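Local coordinates for flagellar hook-associated protein 2 (PDB 6KTY) that probably forms the cap at the flagellar tip that helps flagellin polymerise and stops it leaking out, at residues E36-L40 / F180-A184; A41-A45 / L116-T122. Residues are numbered along the deposited sequence.

Contact 1: E36-L40 / F180-A184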
ATOM      1  N   GLU A  36     -10.861  -1.341  -8.457  1.00 29.22           N
ATOM      2  CA  GLU A  36     -10.257  -1.655  -7.191  1.00 28.31           C
ATOM      3  C   GLU A  36     -10.313  -3.169  -6.938  1.00 27.27           C
ATOM      4  O   GLU A  36     -11.405  -3.758  -6.921  1.00 26.66           O
ATOM      5  CB  GLU A  36     -11.052  -0.970  -6.090  1.00 28.42           C
ATOM      6  CG  GLU A  36     -10.393  -1.064  -4.744  1.00 27.72           C
ATOM      7  CD  GLU A  36     -11.165  -0.363  -3.656  1.00 29.29           C
ATOM      8  OE1 GLU A  36     -11.887   0.592  -3.970  1.00 30.71           O
ATOM      9  OE2 GLU A  36     -11.013  -0.734  -2.472  1.00 31.26           O
ATOM     10  N   VAL A  37      -9.162  -3.794  -6.720  1.00 25.67           N
ATOM     11  CA  VAL A  37      -9.157  -5.212  -6.330  1.00 24.16           C
ATOM     12  C   VAL A  37      -9.221  -5.304  -4.803  1.00 24.00           C
ATOM     13  O   VAL A  37      -8.222  -5.025  -4.111  1.00 23.21           O
ATOM     14  CB  VAL A  37      -7.928  -5.933  -6.835  1.00 24.89           C
ATOM     15  CG1 VAL A  37      -8.068  -7.459  -6.504  1.00 23.20           C
ATOM     16  CG2 VAL A  37      -7.736  -5.665  -8.290  1.00 24.77           C
ATOM     17  N   VAL A  38     -10.401  -5.638  -4.275  1.00 23.61           N
ATOM     18  CA  VAL A  38     -10.620  -5.701  -2.830  1.00 25.23           C
ATOM     19  C   VAL A  38     -10.042  -7.017  -2.274  1.00 26.32           C
ATOM     20  O   VAL A  38      -9.314  -7.000  -1.311  1.00 25.97           O
ATOM     21  CB  VAL A  38     -12.113  -5.512  -2.445  1.00 25.45           C
ATOM     22  CG1 VAL A  38     -12.295  -5.600  -0.946  1.00 29.00           C
ATOM     23  CG2 VAL A  38     -12.599  -4.106  -2.926  1.00 25.23           C
ATOM     24  N   GLN A  39     -10.329  -8.133  -2.926  1.00 27.58           N
ATOM     25  CA  GLN A  39      -9.819  -9.435  -2.476  1.00 29.19           C
ATOM     26  C   GLN A  39      -9.603 -10.294  -3.699  1.00 27.90           C
ATOM     27  O   GLN A  39     -10.438 -10.268  -4.620  1.00 27.40           O
ATOM     28  CB  GLN A  39     -10.901 -10.013  -1.567  1.00 31.13           C
ATOM     29  CG  GLN A  39     -10.761 -11.429  -1.147  1.00 34.36           C
ATOM     30  CD  GLN A  39     -12.027 -11.870  -0.432  1.00 36.93           C
ATOM     31  OE1 GLN A  39     -12.272 -11.461   0.699  1.00 35.65           O
ATOM     32  NE2 GLN A  39     -12.845 -12.697  -1.101  1.00 35.41           N
ATOM     33  N   LEU A  40      -8.509 -11.045  -3.744  1.00 26.68           N
ATOM     34  CA  LEU A  40      -8.335 -11.992  -4.820  1.00 27.71           C
ATOM     35  C   LEU A  40      -9.338 -13.135  -4.641  1.00 27.87           C
ATOM     36  O   LEU A  40      -9.804 -13.405  -3.539  1.00 26.81           O
ATOM     37  CB  LEU A  40      -6.919 -12.550  -4.847  1.00 27.81           C
ATOM     38  CG  LEU A  40      -5.807 -11.551  -5.162  1.00 27.35           C
ATOM     39  CD1 LEU A  40      -4.481 -12.275  -4.972  1.00 27.90           C
ATOM     40  CD2 LEU A  40      -5.877 -10.959  -6.585  1.00 26.90           C
ATOM     41  N   PHE A 180      -5.924  -9.905 -12.368  1.00 30.85           N
ATOM     42  CA  PHE A 180      -5.633  -9.274 -11.088  1.00 30.71           C
ATOM     43  C   PHE A 180      -4.312  -9.826 -10.544  1.00 30.54           C
ATOM     44  O   PHE A 180      -4.182 -11.050 -10.324  1.00 30.97           O
ATOM     45  CB  PHE A 180      -6.789  -9.487 -10.089  1.00 30.01           C
ATOM     46  CG  PHE A 180      -8.133  -9.244 -10.689  1.00 32.52           C
ATOM     47  CD1 PHE A 180      -8.346  -8.150 -11.518  1.00 34.96           C
ATOM     48  CD2 PHE A 180      -9.187 -10.108 -10.452  1.00 34.88           C
ATOM     49  CE1 PHE A 180      -9.590  -7.922 -12.100  1.00 36.77           C
ATOM     50  CE2 PHE A 180     -10.419  -9.895 -11.039  1.00 35.93           C
ATOM     51  CZ  PHE A 180     -10.614  -8.804 -11.880  1.00 37.00           C
ATOM     52  N   LYS A 181      -3.342  -8.943 -10.321  1.00 30.34           N
ATOM     53  CA  LYS A 181      -2.006  -9.371  -9.834  1.00 30.28           C
ATOM     54  C   LYS A 181      -1.865  -9.375  -8.304  1.00 29.40           C
ATOM     55  O   LYS A 181      -1.010 -10.072  -7.749  1.00 30.95           O
ATOM     56  CB  LYS A 181      -0.949  -8.474 -10.403  1.00 31.01           C
ATOM     57  CG  LYS A 181      -0.975  -8.262 -11.889  1.00 32.93           C
ATOM     58  CD  LYS A 181      -0.716  -9.532 -12.605  1.00 35.41           C
ATOM     59  CE  LYS A 181      -0.375  -9.279 -14.043  1.00 36.82           C
ATOM     60  NZ  LYS A 181      -0.213 -10.560 -14.772  1.00 39.81           N
ATOM     61  N   SER A 182      -2.651  -8.554  -7.624  1.00 28.00           N
ATOM     62  CA  SER A 182      -2.633  -8.473  -6.164  1.00 26.50           C
ATOM     63  C   SER A 182      -3.906  -7.860  -5.662  1.00 26.59           C
ATOM     64  O   SER A 182      -4.573  -7.169  -6.403  1.00 27.61           O
ATOM     65  CB  SER A 182      -1.409  -7.643  -5.679  1.00 26.71           C
ATOM     66  OG  SER A 182      -1.446  -6.297  -6.138  1.00 26.92           O
ATOM     67  N   ALA A 183      -4.241  -8.103  -4.400  1.00 26.99           N
ATOM     68  CA  ALA A 183      -5.369  -7.451  -3.736  1.00 27.25           C
ATOM     69  C   ALA A 183      -4.858  -6.143  -3.143  1.00 27.24           C
ATOM     70  O   ALA A 183      -3.771  -6.095  -2.593  1.00 27.02           O
ATOM     71  CB  ALA A 183      -5.918  -8.335  -2.641  1.00 27.29           C
ATOM     72  N   ALA A 184      -5.613  -5.063  -3.280  1.00 26.66           N
ATOM     73  CA  ALA A 184      -5.154  -3.805  -2.681  1.00 27.66           C
ATOM     74  C   ALA A 184      -6.350  -3.012  -2.254  1.00 28.15           C
ATOM     75  O   ALA A 184      -6.760  -2.069  -2.933  1.00 27.41           O
ATOM     76  CB  ALA A 184      -4.280  -3.036  -3.646  1.00 27.97           C
TER
HETATM   77  O   HOH W   1      -7.066  -2.077  -5.830  1.00 22.10           O
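The loop 180-184, leading from strand 178-180 toward strand 189-192, curves around the end of strand 32-39 in the five-stranded antiparallel sheet, and two apolar side chains of 36-40 fill its concave side. Val-37 is the first bump: its CA-to-CB bond points at the loop, CG2 lies 4.1 Å from Phe-180 CD1, and CG1 comes within 3.5 Å of Ser-182 O. Leu-40 is the second, approaching from a sideways start; its CD2 sits 3.9 Å from Phe-180 CB and 3.8 Å from Ser-182 C. Ala-183 CB is the reciprocal bump, set against the strand backbone, 3.9 Å from Val-38 O and 4.1 Å from Gln-39 CA, and beside Leu-40 CG at 4.1 Å. That small methyl permits a CA-CA approach of 5.0 Å between Gln-39 and Ala-183. Val-38 and Gln-39 both face Lys-154 on the neighbouring strand, a classic beta bulge, and both direct their CB away from the loop. One direct backbone hydrogen bond crosses, Ala-184 N to Val-37 O (2.7 Å, 160° at the hydrogen), and a water spans Val-37 N and Ala-184 O, 2.9 Å from each. Arg-187 of the second subunit hydrogen-bonds to Ala-183 O. About 350 Å² is buried, both sides summed. Apolar side chains thus make the seal, backbone and water fix its register at Val-37, and Ser-182 O is left without a polar partner.

Contact 2: A41-A45 / L116-T122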
ATOM      1  N   ALA A  41      -9.677 -13.799  -5.729  1.00 27.70           N
ATOM      2  CA  ALA A  41     -10.407 -15.064  -5.615  1.00 28.15           C
ATOM      3  C   ALA A  41      -9.532 -16.098  -4.864  1.00 27.09           C
ATOM      4  O   ALA A  41      -8.323 -16.102  -5.040  1.00 26.22           O
ATOM      5  CB  ALA A  41     -10.782 -15.569  -6.991  1.00 27.72           C
ATOM      6  N   GLN A  42     -10.156 -16.931  -4.026  1.00 27.01           N
ATOM      7  CA  GLN A  42      -9.437 -17.831  -3.119  1.00 27.07           C
ATOM      8  C   GLN A  42      -9.763 -19.285  -3.475  1.00 27.34           C
ATOM      9  O   GLN A  42     -10.939 -19.618  -3.718  1.00 26.34           O
ATOM     10  CB  GLN A  42      -9.838 -17.589  -1.665  1.00 27.00           C
ATOM     11  CG  GLN A  42      -9.791 -16.174  -1.197  1.00 30.15           C
ATOM     12  CD  GLN A  42      -8.375 -15.715  -0.889  1.00 31.21           C
ATOM     13  OE1 GLN A  42      -7.694 -16.309  -0.071  1.00 31.54           O
ATOM     14  NE2 GLN A  42      -7.940 -14.661  -1.539  1.00 31.47           N
ATOM     15  N   LYS A  43      -8.715 -20.119  -3.501  1.00 27.98           N
ATOM     16  CA  LYS A  43      -8.839 -21.568  -3.617  1.00 27.91           C
ATOM     17  C   LYS A  43      -9.294 -22.160  -2.297  1.00 24.92           C
ATOM     18  O   LYS A  43      -8.868 -21.695  -1.252  1.00 24.35           O
ATOM     19  CB  LYS A  43      -7.487 -22.201  -3.954  1.00 27.71           C
ATOM     20  CG  LYS A  43      -6.887 -21.781  -5.260  1.00 33.27           C
ATOM     21  CD  LYS A  43      -5.442 -22.311  -5.335  1.00 36.79           C
ATOM     22  CE  LYS A  43      -4.530 -21.407  -6.162  1.00 43.24           C
ATOM     23  NZ  LYS A  43      -3.606 -20.592  -5.270  1.00 45.61           N
ATOM     24  N   PRO A  44     -10.117 -23.224  -2.339  1.00 23.85           N
ATOM     25  CA  PRO A  44     -10.393 -23.941  -1.089  1.00 24.45           C
ATOM     26  C   PRO A  44      -9.085 -24.634  -0.680  1.00 23.33           C
ATOM     27  O   PRO A  44      -8.321 -25.042  -1.567  1.00 22.18           O
ATOM     28  CB  PRO A  44     -11.442 -24.972  -1.503  1.00 25.10           C
ATOM     29  CG  PRO A  44     -11.097 -25.253  -2.940  1.00 23.88           C
ATOM     30  CD  PRO A  44     -10.534 -24.006  -3.512  1.00 23.44           C
ATOM     31  N   ALA A  45      -8.834 -24.782   0.610  1.00 22.58           N
ATOM     32  CA  ALA A  45      -7.582 -25.393   1.066  1.00 22.58           C
ATOM     33  C   ALA A  45      -7.622 -25.853   2.487  1.00 22.86           C
ATOM     34  O   ALA A  45      -8.482 -25.415   3.269  1.00 24.10           O
ATOM     35  CB  ALA A  45      -6.376 -24.406   0.840  1.00 22.57           C
ATOM     36  N   LEU A 116      -0.104 -29.087   3.116  1.00 22.34           N
ATOM     37  CA  LEU A 116      -1.063 -28.114   2.596  1.00 22.16           C
ATOM     38  C   LEU A 116      -1.742 -28.724   1.379  1.00 22.50           C
ATOM     39  O   LEU A 116      -1.062 -29.124   0.417  1.00 21.46           O
ATOM     40  CB  LEU A 116      -0.333 -26.821   2.195  1.00 23.67           C
ATOM     41  CG  LEU A 116      -1.107 -25.783   1.334  1.00 26.42           C
ATOM     42  CD1 LEU A 116      -2.235 -25.171   2.161  1.00 26.28           C
ATOM     43  CD2 LEU A 116      -0.180 -24.655   0.815  1.00 31.52           C
ATOM     44  N   VAL A 117      -3.062 -28.784   1.383  1.00 22.46           N
ATOM     45  CA  VAL A 117      -3.780 -29.348   0.230  1.00 22.02           C
ATOM     46  C   VAL A 117      -4.736 -28.235  -0.280  1.00 22.99           C
ATOM     47  O   VAL A 117      -5.537 -27.716   0.487  1.00 23.70           O
ATOM     48  CB  VAL A 117      -4.544 -30.599   0.640  1.00 21.59           C
ATOM     49  CG1 VAL A 117      -5.339 -31.181  -0.516  1.00 22.20           C
ATOM     50  CG2 VAL A 117      -3.586 -31.671   1.248  1.00 22.13           C
ATOM     51  N   SER A 118      -4.658 -27.889  -1.554  1.00 23.67           N
ATOM     52  CA  SER A 118      -5.493 -26.821  -2.093  1.00 25.35           C
ATOM     53  C   SER A 118      -6.193 -27.255  -3.382  1.00 27.28           C
ATOM     54  O   SER A 118      -5.647 -28.048  -4.148  1.00 28.14           O
ATOM     55  CB  SER A 118      -4.642 -25.590  -2.282  1.00 26.18           C
ATOM     56  OG  SER A 118      -3.789 -25.789  -3.403  1.00 31.03           O
ATOM     57  N   GLY A 119      -7.419 -26.765  -3.593  1.00 27.32           N
ATOM     58  CA  GLY A 119      -8.125 -26.957  -4.860  1.00 29.12           C
ATOM     59  C   GLY A 119      -7.344 -26.258  -5.941  1.00 29.49           C
ATOM     60  O   GLY A 119      -6.482 -25.427  -5.650  1.00 30.55           O
ATOM     61  N   LEU A 120      -7.619 -26.582  -7.191  1.00 30.59           N
ATOM     62  CA  LEU A 120      -6.932 -25.926  -8.304  1.00 31.71           C
ATOM     63  C   LEU A 120      -7.708 -24.700  -8.784  1.00 32.16           C
ATOM     64  O   LEU A 120      -7.154 -23.881  -9.494  1.00 33.26           O
ATOM     65  CB  LEU A 120      -6.719 -26.897  -9.463  1.00 33.91           C
ATOM     66  CG  LEU A 120      -5.719 -28.030  -9.186  1.00 37.29           C
ATOM     67  CD1 LEU A 120      -5.801 -29.104 -10.282  1.00 41.45           C
ATOM     68  CD2 LEU A 120      -4.300 -27.457  -9.084  1.00 39.17           C
ATOM     69  N   SER A 121      -8.994 -24.583  -8.407  1.00 31.31           N
ATOM     70  CA  SER A 121      -9.848 -23.473  -8.874  1.00 31.58           C
ATOM     71  C   SER A 121     -10.311 -22.619  -7.732  1.00 30.24           C
ATOM     72  O   SER A 121     -10.581 -23.105  -6.635  1.00 29.27           O
ATOM     73  CB  SER A 121     -11.094 -23.992  -9.587  1.00 33.11           C
ATOM     74  OG  SER A 121     -10.730 -24.747 -10.726  1.00 32.94           O
ATOM     75  N   THR A 122     -10.447 -21.341  -8.036  1.00 30.55           N
ATOM     76  CA  THR A 122     -10.948 -20.347  -7.101  1.00 29.73           C
ATOM     77  C   THR A 122     -12.454 -20.186  -7.325  1.00 31.46           C
ATOM     78  O   THR A 122     -13.003 -20.741  -8.275  1.00 30.15           O
ATOM     79  CB  THR A 122     -10.254 -19.003  -7.369  1.00 30.03           C
ATOM     80  OG1 THR A 122     -10.584 -18.574  -8.683  1.00 29.67           O
ATOM     81  CG2 THR A 122      -8.684 -19.111  -7.233  1.00 26.96           C
TER
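Residues 116-122 run roughly antiparallel to 41-45, their CA end-to-end directions 150° apart. Leu-116 opens the contact lightly, its CD1 4.4 Å from Ala-45 CB. Val-117 contributes backbone: its O is 3.1 Å from Ala-45 CA, with 126° at the hydrogen, a CA-H...O contact. Ser-118 pairs with Ala-45 as an antiparallel non-hydrogen-bonded pair, CA to CA 4.0 Å, and both CB atoms lie on one face of the sheet, 3.8 Å apart. Gly-119 then donates from N to Pro-44 O (2.8 Å, 166°). An ideal CB on this glycine would fall 2.7 Å from Pro-44 CG, a clash, so the missing side chain makes room for the proline ring; Gly-119 O also lies 3.3 Å from Lys-43 CD. Beyond it the chain leaves the strand, and Ser-121 O approaches Pro-44 CD at 3.3 Å. Thr-122 is the most covered residue: CG2 packs on Lys-43 CG at 3.8 Å, OG1 lies 3.5 Å from Ala-41 CB while hydrogen-bonding to Pro-165 O, and CA makes a CA-H...O contact with Gln-42 O (3.5 Å, 136°). The charged end of Lys-43 reaches Asp-158 of the second subunit in a salt bridge. This is the entry of a linker into an antiparallel sheet, where the incoming chain becomes strand 45-48, between strands 113-119 and 144-148.

The two contacts share one continuous run of chain: Leu-40 closes contact 1 and Ala-41 opens contact 2, so residues 36-45 pass from the five-stranded sheet to the four-stranded one. Their centres stand about 17 Å apart. The centre of contact 2 lies about 2 Å, and that of contact 1 about 16 Å, from the centre of the chain. The chain is the central part of the protein, two beta domains that are probably D2 and D3 of FliD; contact 2 is nested in sequence inside the loop that contact 1 closes, consistent with one domain inserted into the other. Both contacts touch the second subunit, placing the interdomain crossing beside a subunit interface.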